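PDB 5E09: cellulase from Bacillus sp. BG-CS10, which probably hydrolyses internal beta-1,4-glucosidic bonds of cellulose, using a family 5 glycoside hydrolase domain joined to modules likely to bind carbohydrate. Local coordinates for residues A15-G20 / T306-D311; A51-K56 / M331-W336; G287-F292 / Q326-M331; F293-H298 / E337-T342. All coordinates share one frame; numbering follows the deposited sequence.

Contact 1: residues A15-G20 / T306-D311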
# COMPACT_ATOMS: atom_id res chain seq x y z
N ALA A 15 13.14 -0.31 -17.59
CA ALA A 15 14.07 0.19 -16.57
C ALA A 15 14.00 1.71 -16.48
O ALA A 15 14.14 2.28 -15.40
CB ALA A 15 15.49 -0.27 -16.87
N ASP A 16 13.71 2.36 -17.59
CA ASP A 16 13.61 3.79 -17.65
C ASP A 16 12.36 4.36 -17.00
O ASP A 16 12.20 5.54 -16.90
CB ASP A 16 13.75 4.26 -19.08
CG ASP A 16 14.19 5.68 -19.18
OD1 ASP A 16 14.99 6.11 -18.35
OD2 ASP A 16 13.75 6.37 -20.10
N MSE A 17 11.44 3.51 -16.60
CA MSE A 17 10.25 3.95 -15.94
C MSE A 17 10.39 4.05 -14.45
O MSE A 17 9.51 4.63 -13.87
CB MSE A 17 9.12 2.98 -16.22
CG MSE A 17 8.63 2.87 -17.64
SE MSE A 17 7.43 1.33 -17.83
CE MSE A 17 5.83 2.12 -17.08
N GLN A 18 11.44 3.51 -13.84
CA GLN A 18 11.64 3.50 -12.40
C GLN A 18 11.90 4.91 -11.86
O GLN A 18 12.80 5.59 -12.34
CB GLN A 18 12.82 2.57 -12.07
CG GLN A 18 12.95 2.16 -10.62
CD GLN A 18 11.92 1.15 -10.19
OE1 GLN A 18 10.71 1.36 -10.35
NE2 GLN A 18 12.38 0.03 -9.64
N PRO A 19 11.11 5.36 -10.88
CA PRO A 19 9.91 4.75 -10.30
C PRO A 19 8.62 5.34 -10.86
O PRO A 19 8.66 6.35 -11.55
CB PRO A 19 10.05 5.08 -8.82
CG PRO A 19 10.65 6.47 -8.84
CD PRO A 19 11.57 6.50 -10.06
N GLY A 20 7.49 4.71 -10.54
CA GLY A 20 6.21 5.14 -11.08
C GLY A 20 5.17 5.43 -10.02
O GLY A 20 5.29 5.01 -8.87
N THR A 306 10.52 -2.79 -12.10
CA THR A 306 10.03 -1.42 -12.09
C THR A 306 8.74 -1.38 -11.28
O THR A 306 7.84 -2.18 -11.52
CB THR A 306 9.81 -0.89 -13.51
OG1 THR A 306 11.07 -0.58 -14.11
CG2 THR A 306 8.94 0.35 -13.50
N HIS A 307 8.64 -0.47 -10.32
CA HIS A 307 7.49 -0.44 -9.42
C HIS A 307 6.72 0.88 -9.50
O HIS A 307 7.28 1.93 -9.83
CB HIS A 307 7.94 -0.69 -7.98
CG HIS A 307 9.01 0.24 -7.52
ND1 HIS A 307 8.77 1.57 -7.23
CD2 HIS A 307 10.33 0.04 -7.30
CE1 HIS A 307 9.89 2.14 -6.86
NE2 HIS A 307 10.86 1.24 -6.89
N MSE A 308 5.43 0.82 -9.18
CA MSE A 308 4.53 1.97 -9.27
C MSE A 308 3.59 2.06 -8.07
O MSE A 308 2.70 1.22 -7.90
CB MSE A 308 3.71 1.89 -10.56
CG MSE A 308 4.54 1.60 -11.80
SE MSE A 308 3.50 1.76 -13.43
CE MSE A 308 3.58 3.69 -13.65
N LEU A 309 3.80 3.07 -7.24
CA LEU A 309 3.09 3.21 -5.97
C LEU A 309 1.60 3.51 -6.16
O LEU A 309 1.23 4.37 -6.96
CB LEU A 309 3.73 4.33 -5.14
CG LEU A 309 3.05 4.78 -3.85
CD1 LEU A 309 3.23 3.75 -2.74
CD2 LEU A 309 3.57 6.15 -3.42
N TRP A 310 0.76 2.80 -5.42
CA TRP A 310 -0.67 3.08 -5.46
C TRP A 310 -1.00 4.27 -4.57
O TRP A 310 -0.75 4.23 -3.36
CB TRP A 310 -1.49 1.86 -5.03
CG TRP A 310 -2.97 2.15 -4.97
CD1 TRP A 310 -3.73 2.30 -3.84
CD2 TRP A 310 -3.84 2.37 -6.07
NE1 TRP A 310 -5.03 2.58 -4.18
CE2 TRP A 310 -5.12 2.63 -5.56
CE3 TRP A 310 -3.67 2.36 -7.46
CZ2 TRP A 310 -6.23 2.88 -6.37
CZ3 TRP A 310 -4.76 2.61 -8.27
CH2 TRP A 310 -6.03 2.87 -7.72
N ASP A 311 -1.54 5.33 -5.16
CA ASP A 311 -1.86 6.54 -4.42
C ASP A 311 -3.29 6.98 -4.73
O ASP A 311 -3.54 7.59 -5.76
CB ASP A 311 -0.88 7.66 -4.78
CG ASP A 311 -0.94 8.85 -3.83
OD1 ASP A 311 -1.98 9.05 -3.14
OD2 ASP A 311 0.06 9.61 -3.77
O HOH W 1 7.12 3.67 -7.09
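Gln18 reaches across to the backbone of His307, whose N-H points almost straight at OE1 (His307 N to Gln18 OE1 2.8 Å, 169° at the hydrogen) and meets one of its lone pairs in the plane of the amide. CG of Gln18 stands anti to its own backbone N (chi1 -165°) and the chain bends at the next bond; the other end of the amide, NE2, is held by the carbonyl of Val305. Two backbone bonds follow along the strand: Gly20 N to His307 O, and Leu309 N to Gly20 O, each 2.9 Å. Gly20 O also takes a CA-H contact from Met308 and a hydrogen bond from a water, which lies 2.7 Å from His307 ND1 in the plane of the ring. The imidazole is thus tied at its rim, while Gln18 OE1 sits 3.3 Å above its centre and Pro19 CB comes within 3.5 Å of His307 CE1. An alanine in place of His307 would probably leave the water without its ring partner and open a gap beside the Gln18 amide and Pro19. On the other face of the strand Met17 CB packs on CG2 of Thr306, whose hydroxyl bonds to Val14 O. Gly20 lies so close beside Met308, their CA atoms 4.0 Å apart, that a CB on Gly20 would clash with CE of Met308. A cis peptide precedes Pro19, where the loop enters the sheet. This parallel pairing of strand 20-23 with strand 306-311 joins first strand to last, the closure of the eight-stranded TIM barrel.

Contact 2: residues A51-K56 / M331-W336; sequences ADEGYK and MLKASW
Trp336 drives the edge of its six-membered ring into the face of Tyr55, a T-shaped pair with centroids 5.0 Å apart and planes at 71°. The touching atom is Trp336 CZ2, which stands 3.5 Å above the phenol ring of Tyr55, displaced toward the rim on the CZ side. Farther round the same indole edge, Trp336 CH2 meets the carbonyl oxygen of Glu53 at 3.6 Å, close to the ring plane. A water joins the polar ends of the two aromatics: it lies 2.9 Å from Tyr55 OH and accepts a weak hydrogen bond from Trp336 NE1. Leu332 CD1 touches Tyr55 OH at 4.0 Å, one helical turn before the tryptophan. Lys333 runs extended past the indole until its NZ is 3.9 Å from Glu53 O; its charge also lies near the Glu53 carboxylate, beyond salt-bridge distance, and OE1 of that carboxylate bonds to Trp323 NE1. The indole is backed by its own helix, with Lys333 CA over the centre of one face, and Pro19 packs against it as well. On the opposing side the backbone turns sharply at Gly54, whose positive phi (104°) calls for glycine; a CB there would also press on Trp336 CZ3. That glycine closes helix 44-52 with a Schellman motif, and the contact as a whole sets helix 326-337 against the turn leading from that helix into barrel strand 57-60, part of the shell of helices and connecting turns outside the TIM barrel.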
# COMPACT_ATOMS: atom_id res chain seq x y z
N ALA A 51 6.25 14.65 -11.50
CA ALA A 51 7.54 14.62 -12.21
C ALA A 51 8.66 15.23 -11.35
O ALA A 51 9.74 14.66 -11.25
CB ALA A 51 7.43 15.35 -13.53
N ASP A 52 8.38 16.38 -10.74
CA ASP A 52 9.37 17.08 -9.91
C ASP A 52 9.87 16.23 -8.75
O ASP A 52 11.04 16.33 -8.36
CB ASP A 52 8.78 18.38 -9.34
CG ASP A 52 9.78 19.20 -8.55
OD1 ASP A 52 10.96 18.77 -8.45
OD2 ASP A 52 9.40 20.27 -8.02
N GLU A 53 9.00 15.39 -8.20
CA GLU A 53 9.35 14.59 -7.04
C GLU A 53 10.27 13.43 -7.41
O GLU A 53 10.69 12.66 -6.54
CB GLU A 53 8.09 14.07 -6.35
CG GLU A 53 7.23 15.17 -5.73
CD GLU A 53 7.95 15.93 -4.62
OE1 GLU A 53 8.57 15.29 -3.74
OE2 GLU A 53 7.91 17.18 -4.65
N GLY A 54 10.57 13.29 -8.70
CA GLY A 54 11.52 12.30 -9.16
C GLY A 54 10.89 11.07 -9.81
O GLY A 54 11.61 10.17 -10.24
N TYR A 55 9.56 11.04 -9.87
CA TYR A 55 8.86 9.95 -10.53
C TYR A 55 9.02 10.05 -12.04
O TYR A 55 8.87 11.13 -12.61
CB TYR A 55 7.38 9.94 -10.14
CG TYR A 55 7.15 9.37 -8.76
CD1 TYR A 55 7.18 7.99 -8.55
CD2 TYR A 55 6.93 10.20 -7.67
CE1 TYR A 55 6.99 7.46 -7.29
CE2 TYR A 55 6.74 9.68 -6.40
CZ TYR A 55 6.77 8.31 -6.22
OH TYR A 55 6.58 7.77 -4.97
N LYS A 56 9.33 8.93 -12.69
CA LYS A 56 9.59 8.94 -14.12
C LYS A 56 8.50 8.27 -14.95
O LYS A 56 8.60 8.18 -16.18
CB LYS A 56 10.94 8.28 -14.40
CG LYS A 56 12.12 9.07 -13.88
CD LYS A 56 13.30 9.00 -14.82
CE LYS A 56 13.66 7.57 -15.14
NZ LYS A 56 14.78 7.52 -16.12
N MSE A 331 11.68 7.97 2.72
CA MSE A 331 12.14 6.59 2.75
C MSE A 331 12.03 5.94 1.37
O MSE A 331 12.93 5.20 0.94
CB MSE A 331 11.36 5.77 3.79
CG MSE A 331 11.81 4.32 3.88
SE MSE A 331 13.75 4.13 4.20
CE MSE A 331 13.69 3.74 6.11
N LEU A 332 10.93 6.21 0.66
CA LEU A 332 10.79 5.71 -0.71
C LEU A 332 11.90 6.24 -1.62
O LEU A 332 12.58 5.48 -2.32
CB LEU A 332 9.43 6.09 -1.30
CG LEU A 332 8.15 5.66 -0.59
CD1 LEU A 332 6.94 6.14 -1.38
CD2 LEU A 332 8.09 4.14 -0.37
N LYS A 333 12.08 7.56 -1.59
CA LYS A 333 13.06 8.27 -2.40
C LYS A 333 14.46 7.73 -2.16
O LYS A 333 15.20 7.45 -3.11
CB LYS A 333 13.01 9.76 -2.09
CG LYS A 333 13.66 10.66 -3.12
CD LYS A 333 13.35 12.12 -2.82
CE LYS A 333 13.64 13.02 -4.01
NZ LYS A 333 12.93 14.33 -3.89
N ALA A 334 14.80 7.56 -0.89
CA ALA A 334 16.08 6.98 -0.51
C ALA A 334 16.21 5.56 -1.06
O ALA A 334 17.26 5.17 -1.58
CB ALA A 334 16.24 6.98 1.01
N SER A 335 15.13 4.79 -0.96
CA SER A 335 15.16 3.40 -1.39
C SER A 335 15.32 3.25 -2.91
O SER A 335 15.81 2.22 -3.37
CB SER A 335 13.90 2.68 -0.92
OG SER A 335 13.78 2.75 0.49
N TRP A 336 14.93 4.27 -3.67
CA TRP A 336 15.18 4.25 -5.12
C TRP A 336 16.67 4.12 -5.44
O TRP A 336 17.03 3.55 -6.47
CB TRP A 336 14.66 5.52 -5.80
CG TRP A 336 13.21 5.79 -5.61
CD1 TRP A 336 12.24 4.90 -5.26
CD2 TRP A 336 12.56 7.05 -5.78
NE1 TRP A 336 11.02 5.53 -5.19
CE2 TRP A 336 11.19 6.85 -5.50
CE3 TRP A 336 13.00 8.33 -6.13
CZ2 TRP A 336 10.26 7.89 -5.56
CZ3 TRP A 336 12.07 9.36 -6.19
CH2 TRP A 336 10.72 9.13 -5.91
O HOH W 2 7.79 5.10 -4.66

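Contact 3: residues G287-F292 / Q326-M331; sequences GEKLKF and QEFHNM
Two helices that run side by side outside the barrel, 286-302 and 326-337, meet here at their N-terminal portions; their short segments point nearly the same way (19° between directions) with axes 9.9 Å apart. Leu290 makes the largest share of the contact. Its CG is anti to the carbonyl carbon (chi1 -61°), and the two methyls then part company: Leu290 CD2 lies against the backbone of the facing helix, 3.8 Å from Phe328 CA and equally close to Met331 CB, while CD1 rests on the CG and carboxylate carbon of Glu327, 3.8 Å from Glu327 CD. Glu327 crosses the leucine at about a right angle, and its OE2 takes a hydrogen bond from Gln286 NE2. On the next flank Lys289 lays its chain across Phe328, Lys289 CD coming 4.1 Å from Phe328 CD1. The lysine NZ bonds to Gln286 OE1, so that Gln286 serves both charged side chains; any attraction to the phenyl ring is weak at best, with 5.7 Å from Lys289 NZ to the Phe328 ring centroid. Trp425, from strand 425-432, covers Leu290 and Met331 from the side of the neighbouring module. An alanine at Leu290 would probably open a gap between the helices and leave the Glu327 chain and Met331 CB without their packing partner. The interface therefore rests mainly on van der Waals packing, Lys289 lending its methylenes and Glu327 its CG and carboxylate carbon, while the polar tips bond to Gln286.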
# COMPACT_ATOMS: atom_id res chain seq x y z
N GLY A 287 7.28 3.04 12.11
CA GLY A 287 8.58 2.42 11.93
C GLY A 287 8.51 1.13 11.14
O GLY A 287 9.36 0.85 10.28
N GLU A 288 7.49 0.34 11.44
CA GLU A 288 7.28 -0.94 10.77
C GLU A 288 6.91 -0.73 9.30
O GLU A 288 7.37 -1.47 8.42
CB GLU A 288 6.21 -1.75 11.51
CG GLU A 288 6.55 -2.01 12.97
CD GLU A 288 7.89 -2.73 13.15
OE1 GLU A 288 8.09 -3.80 12.54
OE2 GLU A 288 8.74 -2.22 13.91
N LYS A 289 6.09 0.29 9.04
CA LYS A 289 5.74 0.67 7.68
C LYS A 289 6.99 1.03 6.87
O LYS A 289 7.23 0.48 5.77
CB LYS A 289 4.76 1.86 7.69
CG LYS A 289 4.48 2.46 6.32
CD LYS A 289 4.05 3.92 6.42
CE LYS A 289 2.87 4.07 7.38
NZ LYS A 289 2.54 5.51 7.58
N LEU A 290 7.80 1.94 7.42
CA LEU A 290 9.05 2.34 6.78
C LEU A 290 9.96 1.14 6.50
O LEU A 290 10.49 1.00 5.39
CB LEU A 290 9.79 3.35 7.66
CG LEU A 290 9.08 4.68 7.94
CD1 LEU A 290 9.88 5.52 8.93
CD2 LEU A 290 8.84 5.44 6.65
N LYS A 291 10.14 0.28 7.49
CA LYS A 291 10.98 -0.90 7.30
C LYS A 291 10.45 -1.81 6.18
O LYS A 291 11.22 -2.35 5.37
CB LYS A 291 11.11 -1.68 8.61
CG LYS A 291 12.05 -0.99 9.62
CD LYS A 291 12.30 -1.86 10.86
CE LYS A 291 11.10 -1.88 11.78
NZ LYS A 291 11.40 -2.56 13.07
N PHE A 292 9.12 -1.95 6.12
CA PHE A 292 8.51 -2.74 5.06
C PHE A 292 8.88 -2.19 3.69
O PHE A 292 9.39 -2.91 2.83
CB PHE A 292 6.98 -2.79 5.20
CG PHE A 292 6.29 -3.43 4.02
CD1 PHE A 292 6.13 -4.80 3.96
CD2 PHE A 292 5.81 -2.65 2.98
CE1 PHE A 292 5.50 -5.40 2.87
CE2 PHE A 292 5.19 -3.24 1.89
CZ PHE A 292 5.04 -4.62 1.83
N GLN A 326 5.92 13.06 5.02
CA GLN A 326 7.20 13.36 4.39
C GLN A 326 8.26 12.31 4.71
O GLN A 326 9.11 12.00 3.87
CB GLN A 326 7.69 14.74 4.83
CG GLN A 326 8.91 15.23 4.08
CD GLN A 326 8.60 15.54 2.62
OE1 GLN A 326 7.58 16.15 2.30
NE2 GLN A 326 9.49 15.11 1.73
N GLU A 327 8.22 11.79 5.93
CA GLU A 327 9.14 10.74 6.37
C GLU A 327 9.03 9.52 5.46
O GLU A 327 10.03 8.96 4.99
CB GLU A 327 8.84 10.38 7.83
CG GLU A 327 9.81 9.42 8.49
CD GLU A 327 9.48 9.20 9.96
OE1 GLU A 327 10.41 9.14 10.78
OE2 GLU A 327 8.28 9.11 10.30
N PHE A 328 7.78 9.13 5.20
CA PHE A 328 7.42 8.02 4.31
C PHE A 328 8.02 8.20 2.91
O PHE A 328 8.77 7.34 2.42
CB PHE A 328 5.89 7.91 4.25
CG PHE A 328 5.37 6.88 3.29
CD1 PHE A 328 5.92 5.61 3.23
CD2 PHE A 328 4.30 7.18 2.46
CE1 PHE A 328 5.42 4.67 2.35
CE2 PHE A 328 3.80 6.24 1.58
CZ PHE A 328 4.36 4.98 1.53
N HIS A 329 7.72 9.33 2.28
CA HIS A 329 8.22 9.56 0.93
C HIS A 329 9.74 9.68 0.89
O HIS A 329 10.36 9.30 -0.10
CB HIS A 329 7.61 10.80 0.30
CG HIS A 329 8.10 11.03 -1.10
ND1 HIS A 329 9.04 11.98 -1.41
CD2 HIS A 329 7.81 10.38 -2.25
CE1 HIS A 329 9.30 11.93 -2.71
NE2 HIS A 329 8.56 10.97 -3.24
N ASN A 330 10.33 10.24 1.94
CA ASN A 330 11.78 10.29 2.01
C ASN A 330 12.35 8.88 2.02
O ASN A 330 13.38 8.62 1.40
CB ASN A 330 12.26 11.07 3.25
CG ASN A 330 12.12 12.57 3.09
OD1 ASN A 330 11.66 13.06 2.05
ND2 ASN A 330 12.50 13.31 4.12
N MSE A 331 11.68 7.97 2.72
CA MSE A 331 12.14 6.59 2.75
C MSE A 331 12.03 5.94 1.37
O MSE A 331 12.93 5.20 0.94
CB MSE A 331 11.36 5.77 3.79
CG MSE A 331 11.81 4.32 3.88
SE MSE A 331 13.75 4.13 4.20
CE MSE A 331 13.69 3.74 6.11

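Contact 4: residues F293-H298 / E337-T342; sequences FEFLIH and EGRSAT
Arg339 grips Glu294 side-on in a bidentate salt bridge, which ties the loop leaving helix 326-337 to helix 286-302 on the outside of the TIM barrel. Two nearly linear bonds make it: Arg339 NE to Glu294 OE2 at 3.0 Å and Arg339 NH2 to Glu294 OE1, also 3.0 Å. Each oxygen offers its syn lone pair, and carboxylate and guanidinium are nearly coplanar, 6° apart. Glu294 OE2 has a second donor in Ser340 N, 3.2 Å away, which comes from above the carboxylate plane. Three bonds thus hold the buried carboxylate, and this would probably favour its charged form. The polar atoms of the loop find partners in the following module: Ser340 OG bonds to Ala423 N, Ser340 O to His366 ND1 and Arg339 O to Asn368 ND2. His298, one turn beyond Glu294, keeps its CG anti to the backbone N (chi1 168°) and carries the arginine on one ring face. The guanidinium lies flat on that ring, the planes only 11° apart and the centres separated by 4.3 Å. Before it, the aliphatic chain makes a CH-pi contact, with Arg339 CD poised 3.4 Å from the centroid of the His298 ring, almost exactly on its normal.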
# COMPACT_ATOMS: atom_id res chain seq x y z
N PHE A 293 8.61 -0.90 3.47
CA PHE A 293 8.86 -0.33 2.15
C PHE A 293 10.35 -0.31 1.78
O PHE A 293 10.71 -0.52 0.62
CB PHE A 293 8.26 1.07 2.06
CG PHE A 293 6.77 1.06 1.85
CD1 PHE A 293 6.24 0.91 0.57
CD2 PHE A 293 5.89 1.16 2.92
CE1 PHE A 293 4.86 0.88 0.36
CE2 PHE A 293 4.51 1.14 2.72
CZ PHE A 293 4.00 0.99 1.43
N GLU A 294 11.22 -0.09 2.77
CA GLU A 294 12.67 -0.12 2.53
C GLU A 294 13.11 -1.51 2.04
O GLU A 294 13.81 -1.64 1.02
CB GLU A 294 13.43 0.27 3.81
CG GLU A 294 14.92 0.57 3.61
CD GLU A 294 15.78 -0.68 3.65
OE1 GLU A 294 15.40 -1.66 4.33
OE2 GLU A 294 16.85 -0.67 3.00
N PHE A 295 12.69 -2.53 2.77
CA PHE A 295 12.99 -3.91 2.40
C PHE A 295 12.46 -4.25 1.00
O PHE A 295 13.22 -4.72 0.11
CB PHE A 295 12.38 -4.84 3.45
CG PHE A 295 12.84 -6.26 3.34
CD1 PHE A 295 14.01 -6.68 3.94
CD2 PHE A 295 12.08 -7.19 2.65
CE1 PHE A 295 14.43 -8.00 3.85
CE2 PHE A 295 12.48 -8.51 2.56
CZ PHE A 295 13.66 -8.92 3.16
N LEU A 296 11.17 -4.00 0.79
CA LEU A 296 10.52 -4.27 -0.48
C LEU A 296 11.24 -3.64 -1.67
O LEU A 296 11.56 -4.32 -2.65
CB LEU A 296 9.07 -3.78 -0.45
CG LEU A 296 8.30 -3.91 -1.77
CD1 LEU A 296 8.24 -5.37 -2.22
CD2 LEU A 296 6.90 -3.32 -1.66
N ILE A 297 11.50 -2.34 -1.59
CA ILE A 297 12.10 -1.66 -2.73
C ILE A 297 13.56 -2.12 -2.94
O ILE A 297 14.01 -2.22 -4.08
CB ILE A 297 12.02 -0.13 -2.58
CG1 ILE A 297 10.55 0.29 -2.66
CG2 ILE A 297 12.80 0.56 -3.69
CD1 ILE A 297 10.30 1.75 -2.36
N HIS A 298 14.26 -2.44 -1.85
CA HIS A 298 15.58 -3.05 -2.01
C HIS A 298 15.50 -4.30 -2.88
O HIS A 298 16.26 -4.45 -3.85
CB HIS A 298 16.20 -3.40 -0.66
CG HIS A 298 17.42 -4.28 -0.77
ND1 HIS A 298 18.47 -3.99 -1.62
CD2 HIS A 298 17.75 -5.42 -0.14
CE1 HIS A 298 19.39 -4.92 -1.50
NE2 HIS A 298 18.99 -5.80 -0.61
N GLU A 337 17.52 4.66 -4.57
CA GLU A 337 18.96 4.67 -4.83
C GLU A 337 19.73 3.57 -4.09
O GLU A 337 20.76 3.10 -4.57
CB GLU A 337 19.55 6.04 -4.48
CG GLU A 337 21.04 6.16 -4.79
CD GLU A 337 21.59 7.55 -4.47
OE1 GLU A 337 20.82 8.40 -3.97
OE2 GLU A 337 22.80 7.78 -4.73
N GLY A 338 19.23 3.17 -2.92
CA GLY A 338 19.94 2.19 -2.13
C GLY A 338 19.35 2.02 -0.75
O GLY A 338 18.37 2.68 -0.39
N ARG A 339 19.95 1.13 0.03
CA ARG A 339 19.40 0.76 1.33
C ARG A 339 19.59 1.84 2.39
O ARG A 339 20.59 2.55 2.40
CB ARG A 339 20.03 -0.55 1.80
CG ARG A 339 19.78 -1.72 0.86
CD ARG A 339 19.68 -3.04 1.62
NE ARG A 339 18.53 -3.06 2.53
CZ ARG A 339 18.23 -4.09 3.31
NH1 ARG A 339 18.99 -5.18 3.30
NH2 ARG A 339 17.17 -4.03 4.11
N SER A 340 18.59 1.97 3.27
CA SER A 340 18.68 2.84 4.44
C SER A 340 18.81 2.00 5.69
O SER A 340 18.26 0.90 5.78
CB SER A 340 17.44 3.73 4.56
OG SER A 340 17.36 4.63 3.47
N ALA A 341 19.55 2.51 6.67
CA ALA A 341 19.59 1.88 7.97
C ALA A 341 18.24 2.07 8.65
O ALA A 341 17.54 3.07 8.41
CB ALA A 341 20.71 2.45 8.83
N THR A 342 17.86 1.11 9.47
CA THR A 342 16.64 1.22 10.25
C THR A 342 16.98 0.85 11.68
O THR A 342 18.16 0.69 12.02
CB THR A 342 15.51 0.31 9.70
OG1 THR A 342 15.91 -1.07 9.79
CG2 THR A 342 15.21 0.63 8.24

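How the contacts relate
Along the chain the first segments come in the order 15-20, 51-56, 287-292 and 293-298; strand 306-311 follows, then 326-331, 331-336 and 337-342. Contact 1 lies in the barrel sheet, whereas contacts 2, 3 and 4 lie among the elements packed around it. Contacts 3 and 4 divide helix 286-302 between them, and contacts 2 and 3 share helix 326-337, including Met331. Centres are about 9 Å apart for contacts 1 and 2, and for 3 and 4, but about 17 Å for 1 and 3. Pro19 touches Trp336, linking barrel closure to the outer helix. Met331 and Ala334 of that helix touch Trp425 and Ala423 of the following module, so helix 326-337 lies between barrel and module.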